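Local structure of NADH kinase POS5, mitochondrial (Saccharomyces cerevisiae, 3AFO) at residues 199-213 against 229-243. The protein phosphorylates NADH and, with a twofold lower preference, NAD(+) using ATP, and is an antioxidant factor and key source of cellular NADPH. Residues are numbered along the deposited sequence; the frame is centred on the assembly and turned at random.
Sequences MNDIFLHRGNSPHLT and ADGVALATPTGSTAY. With NAI (1,4-dihydronicotinamide adenine dinucleotide), chain C.
With CG set between its backbone N and carbonyl carbon (chi1 61°), Phe203 offers one ring face to Tyr243, whose own CG lies anti to the backbone N (chi1 -154°). The two rings form a T-shaped pair, centroids 4.8 Å apart and planes at 88°, with the Tyr243 edge carrying CD1 and CE1 over the Phe203 face. One face of the Tyr243 ring lies against the dihydronicotinamide of NADH, C4N over its centre. Strands 201-205 and 231-235 are antiparallel neighbours in the six-stranded sheet of the NAD kinase C-terminal domain, and Ile202 and Leu234 exchange two nearly straight backbone bonds. A CB on Gly231 would collide with Leu204 O in this backbone. Beyond it, the extended chain of Arg206 runs alongside Asp230, and NE donates to OD1 at 2.8 Å, in the guanidinium plane but from above the carboxylate. NH1 of Arg206 also donates to Ser209 O (2.9 Å), bracing the type II' turn 206-209. Replacing Arg206 by an alanine removes the guanidinium, which would probably leave Asp230 OD1 without its charged mate, the turn less firmly held and Tyr243 OH of the second subunit short of a partner. Asp230 OD2 accepts from a water that also meets His205 NE2, and is bonded to that same tyrosine hydroxyl. At the opposite end, the nicotinamide ribose hydroxyl O2D donates to Asp201 OD2 in a very short bond (2.5 Å), and Tyr243 N donates to O2D. One buried strand pair thus joins a dinucleotide site to the subunit interface, its carboxylates serving ribose recognition at one end and intersubunit bonding at the other.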
ATOM      1  N   MET A 199      23.636   2.282 -10.591  1.00 20.98           N
ATOM      2  CA  MET A 199      23.867   1.956  -9.191  1.00 20.95           C
ATOM      3  C   MET A 199      22.541   1.922  -8.410  1.00 20.03           C
ATOM      4  O   MET A 199      22.371   1.110  -7.495  1.00 19.85           O
ATOM      5  CB  MET A 199      24.813   3.002  -8.602  1.00 20.67           C
ATOM      6  CG  MET A 199      25.011   2.950  -7.137  1.00 23.49           C
ATOM      7  SD  MET A 199      26.370   4.052  -6.696  1.00 27.76           S
ATOM      8  CE  MET A 199      26.480   3.634  -4.972  1.00 24.20           C
ATOM      9  N   ASN A 200      21.636   2.823  -8.780  1.00 19.33           N
ATOM     10  CA  ASN A 200      20.317   2.962  -8.164  1.00 18.58           C
ATOM     11  C   ASN A 200      19.255   2.247  -8.975  1.00 18.23           C
ATOM     12  O   ASN A 200      18.647   1.260  -8.525  1.00 17.80           O
ATOM     13  CB  ASN A 200      19.925   4.439  -8.108  1.00 18.07           C
ATOM     14  CG  ASN A 200      19.980   5.037  -6.723  1.00 18.07           C
ATOM     15  OD1 ASN A 200      19.530   6.173  -6.538  1.00 20.61           O
ATOM     16  ND2 ASN A 200      20.515   4.308  -5.749  1.00 14.83           N
ATOM     17  N   ASP A 201      19.005   2.778 -10.164  1.00 17.96           N
ATOM     18  CA  ASP A 201      17.865   2.340 -10.932  1.00 18.24           C
ATOM     19  C   ASP A 201      17.879   2.698 -12.399  1.00 18.38           C
ATOM     20  O   ASP A 201      18.647   3.553 -12.857  1.00 18.46           O
ATOM     21  CB  ASP A 201      16.569   2.866 -10.291  1.00 18.30           C
ATOM     22  CG  ASP A 201      16.647   4.336  -9.902  1.00 19.16           C
ATOM     23  OD1 ASP A 201      17.313   5.143 -10.604  1.00 18.10           O
ATOM     24  OD2 ASP A 201      16.011   4.688  -8.883  1.00 18.26           O
ATOM     25  N   ILE A 202      16.992   2.023 -13.121  1.00 18.29           N
ATOM     26  CA  ILE A 202      16.665   2.326 -14.492  1.00 18.53           C
ATOM     27  C   ILE A 202      15.159   2.516 -14.510  1.00 18.88           C
ATOM     28  O   ILE A 202      14.413   1.645 -14.024  1.00 19.06           O
ATOM     29  CB  ILE A 202      17.067   1.164 -15.418  1.00 18.46           C
ATOM     30  CG1 ILE A 202      18.593   0.994 -15.378  1.00 18.25           C
ATOM     31  CG2 ILE A 202      16.548   1.407 -16.867  1.00 19.66           C
ATOM     32  CD1 ILE A 202      19.075  -0.455 -15.405  1.00 20.35           C
ATOM     33  N   PHE A 203      14.694   3.638 -15.047  1.00 17.94           N
ATOM     34  CA  PHE A 203      13.239   3.846 -15.103  1.00 18.26           C
ATOM     35  C   PHE A 203      12.707   4.491 -16.359  1.00 17.80           C
ATOM     36  O   PHE A 203      13.418   5.217 -17.053  1.00 16.94           O
ATOM     37  CB  PHE A 203      12.672   4.520 -13.826  1.00 18.13           C
ATOM     38  CG  PHE A 203      13.212   5.896 -13.537  1.00 19.33           C
ATOM     39  CD1 PHE A 203      12.585   7.030 -14.045  1.00 20.86           C
ATOM     40  CD2 PHE A 203      14.299   6.062 -12.702  1.00 19.96           C
ATOM     41  CE1 PHE A 203      13.074   8.306 -13.746  1.00 22.33           C
ATOM     42  CE2 PHE A 203      14.786   7.347 -12.396  1.00 21.45           C
ATOM     43  CZ  PHE A 203      14.175   8.458 -12.921  1.00 19.60           C
ATOM     44  N   LEU A 204      11.459   4.147 -16.655  1.00 17.30           N
ATOM     45  CA  LEU A 204      10.709   4.671 -17.774  1.00 17.45           C
ATOM     46  C   LEU A 204       9.576   5.499 -17.185  1.00 18.28           C
ATOM     47  O   LEU A 204       8.977   5.107 -16.180  1.00 16.97           O
ATOM     48  CB  LEU A 204      10.156   3.526 -18.618  1.00 17.16           C
ATOM     49  CG  LEU A 204      11.212   2.672 -19.328  1.00 17.77           C
ATOM     50  CD1 LEU A 204      10.603   1.382 -19.861  1.00 17.19           C
ATOM     51  CD2 LEU A 204      11.858   3.474 -20.478  1.00 15.66           C
ATOM     52  N   HIS A 205       9.298   6.651 -17.786  1.00 18.48           N
ATOM     53  CA  HIS A 205       8.279   7.548 -17.251  1.00 19.05           C
ATOM     54  C   HIS A 205       7.653   8.368 -18.374  1.00 20.00           C
ATOM     55  O   HIS A 205       8.347   8.739 -19.320  1.00 19.85           O
ATOM     56  CB  HIS A 205       8.878   8.470 -16.191  1.00 19.17           C
ATOM     57  CG  HIS A 205       7.859   9.045 -15.257  1.00 20.23           C
ATOM     58  ND1 HIS A 205       7.017  10.072 -15.620  1.00 20.66           N
ATOM     59  CD2 HIS A 205       7.525   8.717 -13.987  1.00 18.76           C
ATOM     60  CE1 HIS A 205       6.209  10.355 -14.613  1.00 20.47           C
ATOM     61  NE2 HIS A 205       6.505   9.554 -13.606  1.00 19.41           N
ATOM     62  N   ARG A 206       6.354   8.641 -18.265  1.00 20.39           N
ATOM     63  CA  ARG A 206       5.628   9.456 -19.244  1.00 21.57           C
ATOM     64  C   ARG A 206       6.190  10.875 -19.336  1.00 22.73           C
ATOM     65  O   ARG A 206       6.063  11.520 -20.369  1.00 22.94           O
ATOM     66  CB  ARG A 206       4.126   9.484 -18.928  1.00 20.91           C
ATOM     67  CG  ARG A 206       3.762  10.158 -17.601  1.00 20.66           C
ATOM     68  CD  ARG A 206       2.247  10.247 -17.401  1.00 21.98           C
ATOM     69  NE  ARG A 206       1.912  10.918 -16.141  1.00 22.36           N
ATOM     70  CZ  ARG A 206       1.849  12.239 -15.975  1.00 23.11           C
ATOM     71  NH1 ARG A 206       2.078  13.060 -16.999  1.00 23.42           N
ATOM     72  NH2 ARG A 206       1.539  12.747 -14.785  1.00 21.08           N
ATOM     73  N   GLY A 207       6.807  11.342 -18.249  1.00 24.61           N
ATOM     74  CA  GLY A 207       7.491  12.638 -18.205  1.00 26.98           C
ATOM     75  C   GLY A 207       6.607  13.799 -18.613  1.00 28.74           C
ATOM     76  O   GLY A 207       5.586  14.059 -17.980  1.00 28.85           O
ATOM     77  N   ASN A 208       7.000  14.479 -19.689  1.00 30.45           N
ATOM     78  CA  ASN A 208       6.266  15.632 -20.219  1.00 32.28           C
ATOM     79  C   ASN A 208       4.910  15.298 -20.841  1.00 32.44           C
ATOM     80  O   ASN A 208       4.031  16.154 -20.917  1.00 33.21           O
ATOM     81  CB  ASN A 208       7.110  16.338 -21.279  1.00 32.56           C
ATOM     82  CG  ASN A 208       6.800  17.808 -21.374  1.00 35.32           C
ATOM     83  OD1 ASN A 208       6.747  18.505 -20.360  1.00 36.26           O
ATOM     84  ND2 ASN A 208       6.594  18.296 -22.598  1.00 37.77           N
ATOM     85  N   SER A 209       4.769  14.068 -21.324  1.00 32.12           N
ATOM     86  CA  SER A 209       3.553  13.621 -21.979  1.00 31.71           C
ATOM     87  C   SER A 209       2.407  13.475 -20.964  1.00 31.88           C
ATOM     88  O   SER A 209       2.629  12.983 -19.854  1.00 32.25           O
ATOM     89  CB  SER A 209       3.818  12.300 -22.697  1.00 31.08           C
ATOM     90  OG  SER A 209       2.618  11.700 -23.119  1.00 30.44           O
ATOM     91  N   PRO A 210       1.188  13.917 -21.338  1.00 31.95           N
ATOM     92  CA  PRO A 210       0.030  13.805 -20.443  1.00 31.84           C
ATOM     93  C   PRO A 210      -0.601  12.414 -20.467  1.00 31.93           C
ATOM     94  O   PRO A 210      -1.465  12.116 -19.631  1.00 31.91           O
ATOM     95  CB  PRO A 210      -0.955  14.837 -21.002  1.00 31.58           C
ATOM     96  CG  PRO A 210      -0.592  14.997 -22.430  1.00 31.50           C
ATOM     97  CD  PRO A 210       0.884  14.716 -22.545  1.00 32.04           C
ATOM     98  N   HIS A 211      -0.177  11.590 -21.423  1.00 31.53           N
ATOM     99  CA  HIS A 211      -0.735  10.253 -21.598  1.00 31.35           C
ATOM    100  C   HIS A 211       0.122   9.206 -20.910  1.00 30.36           C
ATOM    101  O   HIS A 211       1.335   9.381 -20.737  1.00 29.92           O
ATOM    102  CB  HIS A 211      -0.870   9.907 -23.079  1.00 31.99           C
ATOM    103  CG  HIS A 211      -1.379  11.039 -23.912  1.00 34.69           C
ATOM    104  ND1 HIS A 211      -2.676  11.502 -23.828  1.00 37.53           N
ATOM    105  CD2 HIS A 211      -0.764  11.809 -24.841  1.00 37.20           C
ATOM    106  CE1 HIS A 211      -2.838  12.505 -24.671  1.00 38.00           C
ATOM    107  NE2 HIS A 211      -1.695  12.708 -25.302  1.00 38.71           N
ATOM    108  N   LEU A 212      -0.520   8.113 -20.532  1.00 28.90           N
ATOM    109  CA  LEU A 212       0.145   7.056 -19.798  1.00 27.94           C
ATOM    110  C   LEU A 212       1.003   6.243 -20.755  1.00 27.62           C
ATOM    111  O   LEU A 212       0.671   6.119 -21.937  1.00 27.00           O
ATOM    112  CB  LEU A 212      -0.893   6.166 -19.095  1.00 27.07           C
ATOM    113  CG  LEU A 212      -1.568   6.754 -17.845  1.00 27.84           C
ATOM    114  CD1 LEU A 212      -2.541   7.907 -18.147  1.00 27.51           C
ATOM    115  CD2 LEU A 212      -2.304   5.688 -17.098  1.00 26.36           C
ATOM    116  N   THR A 213       2.110   5.715 -20.236  1.00 26.90           N
ATOM    117  CA  THR A 213       2.968   4.798 -20.980  1.00 27.04           C
ATOM    118  C   THR A 213       2.259   3.451 -21.062  1.00 26.28           C
ATOM    119  O   THR A 213       1.470   3.116 -20.184  1.00 26.24           O
ATOM    120  CB  THR A 213       4.335   4.584 -20.274  1.00 27.08           C
ATOM    121  OG1 THR A 213       4.138   3.875 -19.043  1.00 28.44           O
ATOM    122  CG2 THR A 213       5.020   5.915 -19.962  1.00 27.42           C
ATOM    123  N   ALA A 229       0.653   3.070 -17.181  1.00 18.26           N
ATOM    124  CA  ALA A 229       1.090   3.734 -15.945  1.00 18.11           C
ATOM    125  C   ALA A 229       1.836   5.016 -16.225  1.00 18.03           C
ATOM    126  O   ALA A 229       2.094   5.335 -17.387  1.00 18.69           O
ATOM    127  CB  ALA A 229       2.001   2.776 -15.159  1.00 17.40           C
ATOM    128  N   ASP A 230       2.206   5.740 -15.167  1.00 17.39           N
ATOM    129  CA  ASP A 230       3.252   6.758 -15.286  1.00 17.16           C
ATOM    130  C   ASP A 230       4.550   6.143 -15.812  1.00 17.24           C
ATOM    131  O   ASP A 230       5.280   6.776 -16.590  1.00 16.65           O
ATOM    132  CB  ASP A 230       3.515   7.456 -13.941  1.00 17.26           C
ATOM    133  CG  ASP A 230       2.481   8.503 -13.615  1.00 17.57           C
ATOM    134  OD1 ASP A 230       1.585   8.758 -14.453  1.00 19.27           O
ATOM    135  OD2 ASP A 230       2.557   9.071 -12.513  1.00 17.25           O
ATOM    136  N   GLY A 231       4.855   4.920 -15.357  1.00 16.87           N
ATOM    137  CA  GLY A 231       6.071   4.230 -15.775  1.00 16.66           C
ATOM    138  C   GLY A 231       6.408   3.033 -14.905  1.00 16.51           C
ATOM    139  O   GLY A 231       5.534   2.461 -14.255  1.00 16.23           O
ATOM    140  N   VAL A 232       7.682   2.666 -14.881  1.00 16.32           N
ATOM    141  CA  VAL A 232       8.139   1.517 -14.104  1.00 16.88           C
ATOM    142  C   VAL A 232       9.607   1.741 -13.761  1.00 17.19           C
ATOM    143  O   VAL A 232      10.337   2.378 -14.539  1.00 17.39           O
ATOM    144  CB  VAL A 232       7.957   0.199 -14.909  1.00 16.95           C
ATOM    145  CG1 VAL A 232       8.898   0.158 -16.111  1.00 16.58           C
ATOM    146  CG2 VAL A 232       8.153  -1.050 -14.017  1.00 17.06           C
ATOM    147  N   ALA A 233      10.033   1.214 -12.621  1.00 16.68           N
ATOM    148  CA  ALA A 233      11.414   1.335 -12.168  1.00 16.82           C
ATOM    149  C   ALA A 233      11.993  -0.052 -11.954  1.00 17.42           C
ATOM    150  O   ALA A 233      11.325  -0.919 -11.384  1.00 16.41           O
ATOM    151  CB  ALA A 233      11.482   2.141 -10.862  1.00 16.76           C
ATOM    152  N   LEU A 234      13.225  -0.249 -12.433  1.00 17.11           N
ATOM    153  CA  LEU A 234      14.029  -1.420 -12.131  1.00 17.23           C
ATOM    154  C   LEU A 234      15.173  -0.948 -11.246  1.00 17.72           C
ATOM    155  O   LEU A 234      15.929  -0.054 -11.646  1.00 17.62           O
ATOM    156  CB  LEU A 234      14.579  -2.035 -13.421  1.00 17.41           C
ATOM    157  CG  LEU A 234      13.460  -2.392 -14.414  1.00 19.15           C
ATOM    158  CD1 LEU A 234      13.967  -2.679 -15.794  1.00 21.60           C
ATOM    159  CD2 LEU A 234      12.607  -3.553 -13.904  1.00 17.64           C
ATOM    160  N   ALA A 235      15.302  -1.526 -10.049  1.00 17.05           N
ATOM    161  CA  ALA A 235      16.229  -0.988  -9.055  1.00 16.58           C
ATOM    162  C   ALA A 235      17.123  -2.064  -8.480  1.00 16.83           C
ATOM    163  O   ALA A 235      16.735  -3.235  -8.385  1.00 16.87           O
ATOM    164  CB  ALA A 235      15.473  -0.271  -7.928  1.00 16.70           C
ATOM    165  N   THR A 236      18.333  -1.663  -8.120  1.00 16.26           N
ATOM    166  CA  THR A 236      19.187  -2.493  -7.292  1.00 16.25           C
ATOM    167  C   THR A 236      18.637  -2.397  -5.873  1.00 16.15           C
ATOM    168  O   THR A 236      17.825  -1.516  -5.585  1.00 15.59           O
ATOM    169  CB  THR A 236      20.616  -1.935  -7.245  1.00 16.20           C
ATOM    170  OG1 THR A 236      20.565  -0.597  -6.739  1.00 16.38           O
ATOM    171  CG2 THR A 236      21.258  -1.934  -8.640  1.00 15.38           C
ATOM    172  N   PRO A 237      19.112  -3.276  -4.970  1.00 16.19           N
ATOM    173  CA  PRO A 237      18.822  -3.142  -3.541  1.00 16.49           C
ATOM    174  C   PRO A 237      19.241  -1.769  -3.007  1.00 16.68           C
ATOM    175  O   PRO A 237      18.513  -1.174  -2.207  1.00 16.45           O
ATOM    176  CB  PRO A 237      19.672  -4.249  -2.921  1.00 16.35           C
ATOM    177  CG  PRO A 237      19.632  -5.334  -4.014  1.00 16.46           C
ATOM    178  CD  PRO A 237      19.859  -4.519  -5.260  1.00 16.07           C
ATOM    179  N   THR A 238      20.386  -1.262  -3.466  1.00 16.52           N
ATOM    180  CA  THR A 238      20.786   0.118  -3.146  1.00 17.00           C
ATOM    181  C   THR A 238      19.679   1.112  -3.548  1.00 16.65           C
ATOM    182  O   THR A 238      19.323   2.010  -2.779  1.00 16.69           O
ATOM    183  CB  THR A 238      22.138   0.482  -3.830  1.00 17.29           C
ATOM    184  OG1 THR A 238      23.178  -0.294  -3.223  1.00 18.05           O
ATOM    185  CG2 THR A 238      22.463   1.969  -3.667  1.00 16.98           C
ATOM    186  N   GLY A 239      19.104   0.915  -4.732  1.00 16.43           N
ATOM    187  CA  GLY A 239      18.032   1.789  -5.224  1.00 16.58           C
ATOM    188  C   GLY A 239      16.654   1.549  -4.621  1.00 16.55           C
ATOM    189  O   GLY A 239      15.717   2.293  -4.921  1.00 16.75           O
ATOM    190  N   SER A 240      16.521   0.516  -3.785  1.00 16.11           N
ATOM    191  CA  SER A 240      15.229   0.221  -3.129  1.00 16.56           C
ATOM    192  C   SER A 240      14.779   1.358  -2.203  1.00 16.14           C
ATOM    193  O   SER A 240      13.587   1.556  -1.979  1.00 16.12           O
ATOM    194  CB  SER A 240      15.266  -1.111  -2.358  1.00 15.72           C
ATOM    195  OG  SER A 240      16.024  -0.999  -1.160  1.00 17.20           O
ATOM    196  N   THR A 241      15.735   2.117  -1.688  1.00 15.93           N
ATOM    197  CA  THR A 241      15.403   3.258  -0.843  1.00 16.12           C
ATOM    198  C   THR A 241      15.247   4.558  -1.642  1.00 15.98           C
ATOM    199  O   THR A 241      15.014   5.622  -1.065  1.00 16.11           O
ATOM    200  CB  THR A 241      16.432   3.419   0.302  1.00 16.26           C
ATOM    201  OG1 THR A 241      17.763   3.412  -0.239  1.00 15.85           O
ATOM    202  CG2 THR A 241      16.293   2.268   1.290  1.00 16.51           C
ATOM    203  N   ALA A 242      15.334   4.465  -2.966  1.00 16.06           N
ATOM    204  CA  ALA A 242      15.254   5.658  -3.832  1.00 15.95           C
ATOM    205  C   ALA A 242      13.864   5.747  -4.494  1.00 16.17           C
ATOM    206  O   ALA A 242      12.850   5.618  -3.785  1.00 16.29           O
ATOM    207  CB  ALA A 242      16.396   5.644  -4.856  1.00 15.99           C
ATOM    208  N   TYR A 243      13.782   5.956  -5.811  1.00 15.58           N
ATOM    209  CA  TYR A 243      12.469   6.085  -6.486  1.00 16.36           C
ATOM    210  C   TYR A 243      11.506   4.929  -6.147  1.00 16.07           C
ATOM    211  O   TYR A 243      10.312   5.142  -5.914  1.00 16.18           O
ATOM    212  CB  TYR A 243      12.650   6.163  -8.017  1.00 16.50           C
ATOM    213  CG  TYR A 243      11.562   6.892  -8.803  1.00 16.82           C
ATOM    214  CD1 TYR A 243      11.789   7.252 -10.140  1.00 16.88           C
ATOM    215  CD2 TYR A 243      10.332   7.235  -8.229  1.00 16.82           C
ATOM    216  CE1 TYR A 243      10.832   7.911 -10.885  1.00 16.35           C
ATOM    217  CE2 TYR A 243       9.345   7.917  -8.973  1.00 17.38           C
ATOM    218  CZ  TYR A 243       9.614   8.247 -10.302  1.00 17.07           C
ATOM    219  OH  TYR A 243       8.689   8.923 -11.060  1.00 17.14           O
TER
HETATM  220  PA  NAI C1001      17.630  14.016  -6.933  1.00 37.38           P
HETATM  221  O1A NAI C1001      18.287  14.959  -5.969  1.00 38.23           O
HETATM  222  O2A NAI C1001      16.529  14.694  -7.912  1.00 37.53           O
HETATM  223  O5B NAI C1001      16.823  12.891  -6.207  1.00 36.35           O
HETATM  224  C5B NAI C1001      17.432  12.285  -5.172  1.00 32.42           C
HETATM  225  C4B NAI C1001      16.530  12.315  -3.991  1.00 28.63           C
HETATM  226  O4B NAI C1001      16.464  10.890  -3.717  1.00 26.51           O
HETATM  227  C3B NAI C1001      17.472  12.944  -2.971  1.00 27.23           C
HETATM  228  O3B NAI C1001      16.730  13.317  -1.808  1.00 26.14           O
HETATM  229  C2B NAI C1001      18.406  11.768  -2.679  1.00 25.98           C
HETATM  230  O2B NAI C1001      18.989  11.860  -1.385  1.00 29.14           O
HETATM  231  C1B NAI C1001      17.436  10.587  -2.689  1.00 24.59           C
HETATM  232  N9A NAI C1001      18.130   9.320  -3.054  1.00 22.58           N
HETATM  233  C8A NAI C1001      18.816   9.060  -4.172  1.00 22.08           C
HETATM  234  N7A NAI C1001      19.291   7.804  -4.113  1.00 20.73           N
HETATM  235  C5A NAI C1001      18.884   7.261  -2.965  1.00 20.58           C
HETATM  236  C6A NAI C1001      19.046   6.015  -2.357  1.00 20.36           C
HETATM  237  N6A NAI C1001      19.741   5.014  -2.934  1.00 17.25           N
HETATM  238  N1A NAI C1001      18.483   5.823  -1.147  1.00 19.23           N
HETATM  239  C2A NAI C1001      17.789   6.771  -0.535  1.00 19.36           C
HETATM  240  N3A NAI C1001      17.616   7.963  -1.088  1.00 20.02           N
HETATM  241  C4A NAI C1001      18.152   8.234  -2.291  1.00 21.24           C
HETATM  242  O3  NAI C1001      18.700  13.296  -7.978  1.00 32.63           O
HETATM  243  PN  NAI C1001      20.007  12.503  -7.485  1.00 31.78           P
HETATM  244  O1N NAI C1001      20.351  12.900  -6.081  1.00 30.93           O
HETATM  245  O2N NAI C1001      20.947  12.612  -8.621  1.00 30.09           O
HETATM  246  O5D NAI C1001      19.552  10.936  -7.375  1.00 27.57           O
HETATM  247  C5D NAI C1001      18.974  10.273  -8.487  1.00 23.07           C
HETATM  248  C4D NAI C1001      17.839   9.382  -8.009  1.00 20.22           C
HETATM  249  O4D NAI C1001      16.688  10.239  -7.826  1.00 19.40           O
HETATM  250  C3D NAI C1001      17.350   8.408  -9.070  1.00 19.70           C
HETATM  251  O3D NAI C1001      18.175   7.236  -9.110  1.00 19.57           O
HETATM  252  C2D NAI C1001      15.930   8.087  -8.549  1.00 18.44           C
HETATM  253  O2D NAI C1001      15.959   6.876  -7.778  1.00 17.36           O
HETATM  254  C1D NAI C1001      15.632   9.293  -7.611  1.00 18.95           C
HETATM  255  N1N NAI C1001      14.342   9.871  -8.020  1.00 19.37           N
HETATM  256  C2N NAI C1001      13.296   9.800  -7.107  1.00 18.94           C
HETATM  257  C3N NAI C1001      12.042  10.298  -7.420  1.00 18.50           C
HETATM  258  C7N NAI C1001      10.925  10.201  -6.349  1.00 16.82           C
HETATM  259  O7N NAI C1001       9.798  10.654  -6.534  1.00 18.02           O
HETATM  260  N7N NAI C1001      11.280   9.610  -5.226  1.00 15.22           N
HETATM  261  C4N NAI C1001      11.835  10.882  -8.676  1.00 19.61           C
HETATM  262  C5N NAI C1001      12.882  10.960  -9.618  1.00 19.78           C
HETATM  263  C6N NAI C1001      14.144  10.450  -9.305  1.00 19.20           C
HETATM  264  O   HOH W   1      14.605   3.083  -7.345  1.00 16.64           O
HETATM  265  O   HOH W   2       4.883   9.962 -11.419  1.00 13.47           O